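Local coordinates for protein polyhedrin (Simulium ubiquitum cypovirus, PDB 5A9A) that forms the crystalline occlusion bodies (polyhedra) of a cypovirus, which probably shelter virus particles outside the insect host, and binds UTP, at residues A[105-110]-A[159-164]; A[36-41]-A[50-55]. All coordinates share one frame; numbering follows the deposited sequence.

Interaction 1. Residues A[105-110]-A[159-164]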
ATOM      1  N   ALA A 105      12.356  -2.606  21.788  1.00 17.05           N
ATOM      2  CA  ALA A 105      12.443  -3.966  21.270  1.00 18.46           C
ATOM      3  C   ALA A 105      11.259  -4.296  20.372  1.00 19.07           C
ATOM      4  O   ALA A 105      10.224  -3.628  20.423  1.00 16.93           O
ATOM      5  CB  ALA A 105      12.520  -4.960  22.421  1.00 18.44           C
ATOM      6  N   ILE A 106      11.421  -5.332  19.555  1.00 18.65           N
ATOM      7  CA  ILE A 106      10.346  -5.826  18.702  1.00 19.12           C
ATOM      8  C   ILE A 106      10.140  -7.313  18.950  1.00 17.82           C
ATOM      9  O   ILE A 106      11.102  -8.060  19.114  1.00 17.28           O
ATOM     10  CB  ILE A 106      10.668  -5.658  17.206  1.00 18.67           C
ATOM     11  CG1 ILE A 106      11.345  -4.314  16.934  1.00 21.29           C
ATOM     12  CG2 ILE A 106       9.399  -5.805  16.375  1.00 18.81           C
ATOM     13  CD1 ILE A 106      11.892  -4.198  15.524  1.00 22.57           C
ATOM     14  N   MET A 107       8.884  -7.738  18.980  1.00 16.65           N
ATOM     15  CA  MET A 107       8.566  -9.157  19.005  1.00 17.67           C
ATOM     16  C   MET A 107       7.692  -9.474  17.802  1.00 19.23           C
ATOM     17  O   MET A 107       6.733  -8.752  17.511  1.00 16.50           O
ATOM     18  CB  MET A 107       7.846  -9.540  20.297  1.00 18.70           C
ATOM     19  CG  MET A 107       8.652  -9.270  21.557  1.00 20.79           C
ATOM     20  SD  MET A 107       7.819  -9.861  23.042  1.00 20.80           S
ATOM     21  CE  MET A 107       6.370  -8.809  23.060  1.00 19.15           C
ATOM     22  N   ILE A 108       8.025 -10.548  17.096  1.00 16.39           N
ATOM     23  CA  ILE A 108       7.257 -10.939  15.923  1.00 16.18           C
ATOM     24  C   ILE A 108       6.739 -12.364  16.046  1.00 17.86           C
ATOM     25  O   ILE A 108       7.516 -13.317  16.144  1.00 17.48           O
ATOM     26  CB  ILE A 108       8.084 -10.812  14.634  1.00 16.32           C
ATOM     27  CG1 ILE A 108       8.617  -9.384  14.488  1.00 18.33           C
ATOM     28  CG2 ILE A 108       7.234 -11.183  13.425  1.00 15.19           C
ATOM     29  CD1 ILE A 108       9.422  -9.155  13.228  1.00 20.84           C
ATOM     30  N   SER A 109       5.417 -12.491  16.050  1.00 15.44           N
ATOM     31  CA  SER A 109       4.761 -13.787  16.064  1.00 15.98           C
ATOM     32  C   SER A 109       4.255 -14.097  14.661  1.00 16.94           C
ATOM     33  O   SER A 109       3.304 -13.479  14.188  1.00 15.65           O
ATOM     34  CB  SER A 109       3.596 -13.774  17.053  1.00 16.48           C
ATOM     35  OG  SER A 109       2.840 -14.967  16.967  1.00 15.52           O
ATOM     36  N   ALA A 110       4.902 -15.048  13.996  1.00 16.35           N
ATOM     37  CA  ALA A 110       4.519 -15.427  12.639  1.00 16.80           C
ATOM     38  C   ALA A 110       3.825 -16.782  12.654  1.00 17.13           C
ATOM     39  O   ALA A 110       4.363 -17.759  13.173  1.00 16.21           O
ATOM     40  CB  ALA A 110       5.740 -15.465  11.738  1.00 19.07           C
ATOM     41  N   PHE A 159       8.506 -17.433  16.733  1.00 17.93           N
ATOM     42  CA  PHE A 159       8.492 -16.188  17.492  1.00 18.47           C
ATOM     43  C   PHE A 159       9.902 -15.597  17.539  1.00 20.14           C
ATOM     44  O   PHE A 159      10.864 -16.301  17.851  1.00 18.95           O
ATOM     45  CB  PHE A 159       7.981 -16.483  18.906  1.00 19.77           C
ATOM     46  CG  PHE A 159       7.657 -15.262  19.716  1.00 17.78           C
ATOM     47  CD1 PHE A 159       6.457 -14.593  19.542  1.00 17.10           C
ATOM     48  CD2 PHE A 159       8.540 -14.801  20.674  1.00 18.62           C
ATOM     49  CE1 PHE A 159       6.152 -13.475  20.302  1.00 18.31           C
ATOM     50  CE2 PHE A 159       8.241 -13.688  21.436  1.00 18.20           C
ATOM     51  CZ  PHE A 159       7.046 -13.023  21.249  1.00 18.15           C
ATOM     52  N   LEU A 160      10.023 -14.311  17.221  1.00 17.34           N
ATOM     53  CA  LEU A 160      11.331 -13.660  17.161  1.00 18.68           C
ATOM     54  C   LEU A 160      11.398 -12.435  18.069  1.00 18.36           C
ATOM     55  O   LEU A 160      10.484 -11.610  18.080  1.00 17.42           O
ATOM     56  CB  LEU A 160      11.652 -13.245  15.723  1.00 16.65           C
ATOM     57  CG  LEU A 160      13.006 -12.571  15.493  1.00 18.43           C
ATOM     58  CD1 LEU A 160      14.143 -13.571  15.652  1.00 17.67           C
ATOM     59  CD2 LEU A 160      13.052 -11.935  14.115  1.00 21.43           C
ATOM     60  N   TYR A 161      12.488 -12.322  18.823  1.00 16.54           N
ATOM     61  CA  TYR A 161      12.739 -11.145  19.649  1.00 17.50           C
ATOM     62  C   TYR A 161      13.871 -10.313  19.054  1.00 19.26           C
ATOM     63  O   TYR A 161      14.928 -10.841  18.707  1.00 17.25           O
ATOM     64  CB  TYR A 161      13.094 -11.553  21.081  1.00 18.98           C
ATOM     65  CG  TYR A 161      13.399 -10.382  21.990  1.00 18.89           C
ATOM     66  CD1 TYR A 161      14.691  -9.882  22.099  1.00 20.35           C
ATOM     67  CD2 TYR A 161      12.395  -9.769  22.728  1.00 20.22           C
ATOM     68  CE1 TYR A 161      14.975  -8.813  22.928  1.00 22.09           C
ATOM     69  CE2 TYR A 161      12.670  -8.698  23.555  1.00 19.12           C
ATOM     70  CZ  TYR A 161      13.959  -8.223  23.650  1.00 23.33           C
ATOM     71  OH  TYR A 161      14.235  -7.154  24.471  1.00 26.58           O
ATOM     72  N   ILE A 162      13.644  -9.009  18.936  1.00 17.78           N
ATOM     73  CA  ILE A 162      14.655  -8.106  18.404  1.00 20.81           C
ATOM     74  C   ILE A 162      14.884  -6.947  19.363  1.00 18.39           C
ATOM     75  O   ILE A 162      14.003  -6.113  19.549  1.00 18.73           O
ATOM     76  CB  ILE A 162      14.231  -7.524  17.039  1.00 20.06           C
ATOM     77  CG1 ILE A 162      13.939  -8.650  16.047  1.00 18.23           C
ATOM     78  CG2 ILE A 162      15.312  -6.600  16.500  1.00 18.30           C
ATOM     79  CD1 ILE A 162      13.498  -8.157  14.683  1.00 21.48           C
ATOM     80  N   PRO A 163      16.070  -6.887  19.977  1.00 18.82           N
ATOM     81  CA  PRO A 163      16.356  -5.718  20.811  1.00 21.08           C
ATOM     82  C   PRO A 163      16.688  -4.504  19.956  1.00 21.54           C
ATOM     83  O   PRO A 163      17.404  -4.631  18.962  1.00 20.66           O
ATOM     84  CB  PRO A 163      17.582  -6.153  21.612  1.00 26.81           C
ATOM     85  CG  PRO A 163      18.274  -7.125  20.728  1.00 23.49           C
ATOM     86  CD  PRO A 163      17.191  -7.844  19.963  1.00 24.21           C
ATOM     87  N   LEU A 164      16.154  -3.347  20.325  1.00 21.78           N
ATOM     88  CA  LEU A 164      16.531  -2.102  19.674  1.00 22.64           C
ATOM     89  C   LEU A 164      17.391  -1.294  20.641  1.00 27.61           C
ATOM     90  O   LEU A 164      16.882  -0.709  21.596  1.00 26.02           O
ATOM     91  CB  LEU A 164      15.288  -1.313  19.246  1.00 21.38           C
ATOM     92  CG  LEU A 164      14.338  -2.037  18.282  1.00 19.74           C
ATOM     93  CD1 LEU A 164      13.093  -1.200  17.997  1.00 18.88           C
ATOM     94  CD2 LEU A 164      15.044  -2.393  16.980  1.00 18.76           C
TER
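Met-107 and Phe-159 meet diagonally on the sheet face that they share with Ala-105, Ser-109 and Tyr-161. Phe-159 CG stands anti to its backbone N (chi1 -169°), and the ring leans towards strand 105-110, its CZ 3.7 Å from Met-107 CB. Met-107 SD comes to the same corner, 5.0 Å from the centroid of the Phe-159 ring and close to the ring plane, which makes a Met-aromatic contact at the edge. Farther round that edge lies Ser-109 CB, 3.9 Å from Phe-159 CD1; so small a side chain fits beside the ring, while its OG is hydrogen-bonded to Cys-224 O. Tyr-161, paired directly with Met-107, brings CD2 to 4.0 Å from Met-107 CG, and its OH lies 3.5 Å from the methyl of Ala-105.

The alternate residues, Ile-106, Ile-108, Leu-160 and Ile-162, point to the opposite face and are all aliphatic, branched apolar side chains that suit a buried face. Ile-106 and Ile-162 form a hydrogen-bonded pair, CB to CB 4.0 Å. Just past the end of its strand, Leu-164 points its CB toward strand 105-110 and its side chain crosses that of Ile-106 at a slant, CD1 3.7 Å from Ile-106 CG1. Beneath these side chains the backbones of Ile-106 and Ile-162 exchange two N-H...O bonds, and those of Ile-108 and Leu-160 exchange two more, which fixes the antiparallel register. Val-121 and Val-123 of strand 120-124, with Leu-171 and Phe-175 of strand 170-176, cover the aliphatic face, an arrangement characteristic of the core of a two-sheet beta sandwich.

Interaction 2. Residues A[36-41]-A[50-55]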
ATOM      1  N   VAL A  36       0.418 -12.597  11.106  1.00 16.63           N
ATOM      2  CA  VAL A  36       1.635 -12.116  11.744  1.00 16.09           C
ATOM      3  C   VAL A  36       1.316 -10.954  12.676  1.00 15.41           C
ATOM      4  O   VAL A  36       0.611 -10.014  12.297  1.00 14.36           O
ATOM      5  CB  VAL A  36       2.658 -11.628  10.693  1.00 16.45           C
ATOM      6  CG1 VAL A  36       3.769 -10.817  11.353  1.00 15.60           C
ATOM      7  CG2 VAL A  36       3.234 -12.804   9.923  1.00 18.62           C
ATOM      8  N   ALA A  37       1.829 -11.025  13.900  1.00 13.82           N
ATOM      9  CA  ALA A  37       1.713  -9.908  14.831  1.00 15.92           C
ATOM     10  C   ALA A  37       3.078  -9.269  15.061  1.00 17.28           C
ATOM     11  O   ALA A  37       4.001  -9.919  15.561  1.00 14.73           O
ATOM     12  CB  ALA A  37       1.118 -10.374  16.151  1.00 15.27           C
ATOM     13  N   ILE A  38       3.208  -8.004  14.669  1.00 16.54           N
ATOM     14  CA  ILE A  38       4.391  -7.221  14.994  1.00 16.83           C
ATOM     15  C   ILE A  38       4.115  -6.476  16.291  1.00 17.08           C
ATOM     16  O   ILE A  38       3.171  -5.688  16.366  1.00 16.92           O
ATOM     17  CB  ILE A  38       4.716  -6.180  13.904  1.00 16.61           C
ATOM     18  CG1 ILE A  38       4.735  -6.828  12.516  1.00 20.24           C
ATOM     19  CG2 ILE A  38       6.045  -5.504  14.204  1.00 14.95           C
ATOM     20  CD1 ILE A  38       5.832  -7.857  12.316  1.00 18.35           C
ATOM     21  N   ILE A  39       4.931  -6.729  17.309  1.00 15.98           N
ATOM     22  CA  ILE A  39       4.720  -6.134  18.622  1.00 16.31           C
ATOM     23  C   ILE A  39       5.933  -5.321  19.063  1.00 17.10           C
ATOM     24  O   ILE A  39       7.032  -5.859  19.203  1.00 18.16           O
ATOM     25  CB  ILE A  39       4.454  -7.217  19.684  1.00 17.42           C
ATOM     26  CG1 ILE A  39       3.415  -8.215  19.170  1.00 17.27           C
ATOM     27  CG2 ILE A  39       3.999  -6.574  20.989  1.00 15.75           C
ATOM     28  CD1 ILE A  39       3.313  -9.467  20.006  1.00 16.29           C
ATOM     29  N   PHE A  40       5.727  -4.026  19.282  1.00 18.10           N
ATOM     30  CA  PHE A  40       6.787  -3.161  19.783  1.00 17.46           C
ATOM     31  C   PHE A  40       6.666  -2.989  21.292  1.00 16.12           C
ATOM     32  O   PHE A  40       5.562  -2.896  21.826  1.00 15.35           O
ATOM     33  CB  PHE A  40       6.731  -1.791  19.107  1.00 17.84           C
ATOM     34  CG  PHE A  40       7.016  -1.827  17.632  1.00 19.51           C
ATOM     35  CD1 PHE A  40       8.319  -1.764  17.163  1.00 21.50           C
ATOM     36  CD2 PHE A  40       5.981  -1.916  16.716  1.00 18.99           C
ATOM     37  CE1 PHE A  40       8.585  -1.791  15.804  1.00 22.61           C
ATOM     38  CE2 PHE A  40       6.240  -1.946  15.358  1.00 19.45           C
ATOM     39  CZ  PHE A  40       7.542  -1.882  14.901  1.00 18.83           C
ATOM     40  N   ILE A  41       7.808  -2.950  21.970  1.00 15.85           N
ATOM     41  CA  ILE A  41       7.848  -2.684  23.403  1.00 18.22           C
ATOM     42  C   ILE A  41       8.413  -1.290  23.625  1.00 15.74           C
ATOM     43  O   ILE A  41       9.380  -0.903  22.969  1.00 16.46           O
ATOM     44  CB  ILE A  41       8.731  -3.704  24.144  1.00 18.38           C
ATOM     45  CG1 ILE A  41       8.363  -5.128  23.723  1.00 20.41           C
ATOM     46  CG2 ILE A  41       8.586  -3.526  25.651  1.00 19.65           C
ATOM     47  CD1 ILE A  41       9.172  -6.199  24.422  1.00 20.40           C
ATOM     48  N   ILE A  50       0.616  -4.681  15.935  1.00 19.17           N
ATOM     49  CA  ILE A  50       0.052  -4.532  14.599  1.00 18.90           C
ATOM     50  C   ILE A  50      -0.209  -5.899  13.983  1.00 17.78           C
ATOM     51  O   ILE A  50       0.710  -6.692  13.778  1.00 15.57           O
ATOM     52  CB  ILE A  50       0.962  -3.705  13.681  1.00 19.34           C
ATOM     53  CG1 ILE A  50       1.275  -2.356  14.334  1.00 18.98           C
ATOM     54  CG2 ILE A  50       0.302  -3.495  12.329  1.00 17.74           C
ATOM     55  CD1 ILE A  50       2.478  -2.384  15.254  1.00 16.83           C
ATOM     56  N   ASP A  51      -1.476  -6.152  13.679  1.00 17.46           N
ATOM     57  CA  ASP A  51      -1.935  -7.466  13.252  1.00 17.84           C
ATOM     58  C   ASP A  51      -2.092  -7.533  11.733  1.00 18.55           C
ATOM     59  O   ASP A  51      -2.865  -6.774  11.148  1.00 15.58           O
ATOM     60  CB  ASP A  51      -3.264  -7.777  13.948  1.00 19.33           C
ATOM     61  CG  ASP A  51      -3.919  -9.044  13.433  1.00 25.23           C
ATOM     62  OD1 ASP A  51      -3.193  -9.965  13.014  1.00 26.63           O
ATOM     63  OD2 ASP A  51      -5.168  -9.118  13.449  1.00 30.60           O
ATOM     64  N   TYR A  52      -1.355  -8.447  11.106  1.00 16.80           N
ATOM     65  CA  TYR A  52      -1.385  -8.615   9.655  1.00 16.01           C
ATOM     66  C   TYR A  52      -2.003  -9.955   9.277  1.00 15.87           C
ATOM     67  O   TYR A  52      -1.830 -10.948   9.986  1.00 15.65           O
ATOM     68  CB  TYR A  52       0.031  -8.587   9.070  1.00 15.95           C
ATOM     69  CG  TYR A  52       0.742  -7.251   9.087  1.00 15.82           C
ATOM     70  CD1 TYR A  52       1.455  -6.834  10.201  1.00 19.22           C
ATOM     71  CD2 TYR A  52       0.738  -6.427   7.967  1.00 17.26           C
ATOM     72  CE1 TYR A  52       2.121  -5.619  10.213  1.00 19.55           C
ATOM     73  CE2 TYR A  52       1.400  -5.214   7.969  1.00 18.18           C
ATOM     74  CZ  TYR A  52       2.090  -4.816   9.094  1.00 22.85           C
ATOM     75  OH  TYR A  52       2.754  -3.611   9.098  1.00 27.36           O
ATOM     76  N   ASN A  53      -2.711  -9.989   8.153  1.00 15.17           N
ATOM     77  CA  ASN A  53      -3.122 -11.261   7.567  1.00 14.42           C
ATOM     78  C   ASN A  53      -3.137 -11.203   6.041  1.00 14.84           C
ATOM     79  O   ASN A  53      -3.396 -10.153   5.447  1.00 13.80           O
ATOM     80  CB  ASN A  53      -4.482 -11.722   8.118  1.00 14.29           C
ATOM     81  CG  ASN A  53      -5.663 -11.085   7.399  1.00 15.87           C
ATOM     82  OD1 ASN A  53      -5.898 -11.335   6.216  1.00 15.42           O
ATOM     83  ND2 ASN A  53      -6.429 -10.281   8.122  1.00 14.60           N
ATOM     84  N   ALA A  54      -2.833 -12.334   5.413  1.00 13.81           N
ATOM     85  CA  ALA A  54      -2.855 -12.444   3.958  1.00 16.06           C
ATOM     86  C   ALA A  54      -2.810 -13.916   3.560  1.00 16.06           C
ATOM     87  O   ALA A  54      -2.330 -14.754   4.322  1.00 14.96           O
ATOM     88  CB  ALA A  54      -1.688 -11.694   3.345  1.00 15.62           C
ATOM     89  N   PRO A  55      -3.333 -14.239   2.370  1.00 15.95           N
ATOM     90  CA  PRO A  55      -3.378 -15.635   1.924  1.00 17.44           C
ATOM     91  C   PRO A  55      -2.171 -16.084   1.095  1.00 20.45           C
ATOM     92  O   PRO A  55      -1.962 -17.293   0.975  1.00 18.92           O
ATOM     93  CB  PRO A  55      -4.652 -15.680   1.080  1.00 16.61           C
ATOM     94  CG  PRO A  55      -4.751 -14.312   0.497  1.00 17.05           C
ATOM     95  CD  PRO A  55      -4.134 -13.359   1.501  1.00 15.51           C
TER
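Ile-38 O accepts the N-H of Ile-50 in a short bond, 2.8 Å from Ile-50 N and nearly straight at 174°, and the amide of Ile-38 returns the bond to Ile-50 O. This reciprocal pair belongs to a beta hairpin of antiparallel strands, 34-41 and 47-54. One pair further along, Val-36 and Tyr-52 are joined in the same way, but unevenly: Tyr-52 N approaches Val-36 O nearly along the C=O axis at 2.8 Å, whereas Val-36 N is tilted 33° from the carbonyl plane of Tyr-52 at the longer 3.0 Å.

Between them, Ala-37 and Asp-51 form a non-hydrogen-bonded pair on the other face. Ala-37 contributes little side chain there; Asp-51 OD2 forms a salt bridge with Arg-35 NH2. From the same strand, Asn-53 ND2 is hydrogen-bonded to Cys-128 O of a second subunit, so this part of the hairpin also takes part in the trimer.

The face of Val-36, Ile-38, Ile-50 and Tyr-52 is apolar apart from the phenol OH, which makes a weak hydrogen bond to Arg-202. Ile-38 crosses Tyr-52 diagonally, its CG1 3.7 Å from Tyr-52 CE1. Rings from the second sheet meet this face: Phe-173 packs edge-to-face with Tyr-52, and Phe-62 does so with Phe-40. Large flat side chains suit this buried face, where Tyr-52 and Phe-40 can each meet a ring of the second sheet edge-to-face. A chi2 of 87° brings CD1 of Ile-50 to Phe-40, where it lies in the plane of the ring, at its edge, 3.8 Å from Phe-40 CE2.

In the fold
Interaction 2 closes before interaction 1 opens along the chain, and their centres lie 11 Å apart in one antiparallel sheet. Interaction 2 joins neighbours in a hairpin, whereas the strands of interaction 1 are separated by 48 residues that include strand 120-124 of the second sheet. Strands 34-41 and 105-111 lie side by side and connect the two contacts through probable hydrogen bonds from Met-107 N to Ile-39 O and from Ala-37 N to Ser-109 O. Across this seam Ile-108 CG2 packs on Ile-38 CD1, continuing one apolar face that packs against the second sheet. The UTP lies well away from both, about 13 Å from the side chains of Leu-164 and Phe-40.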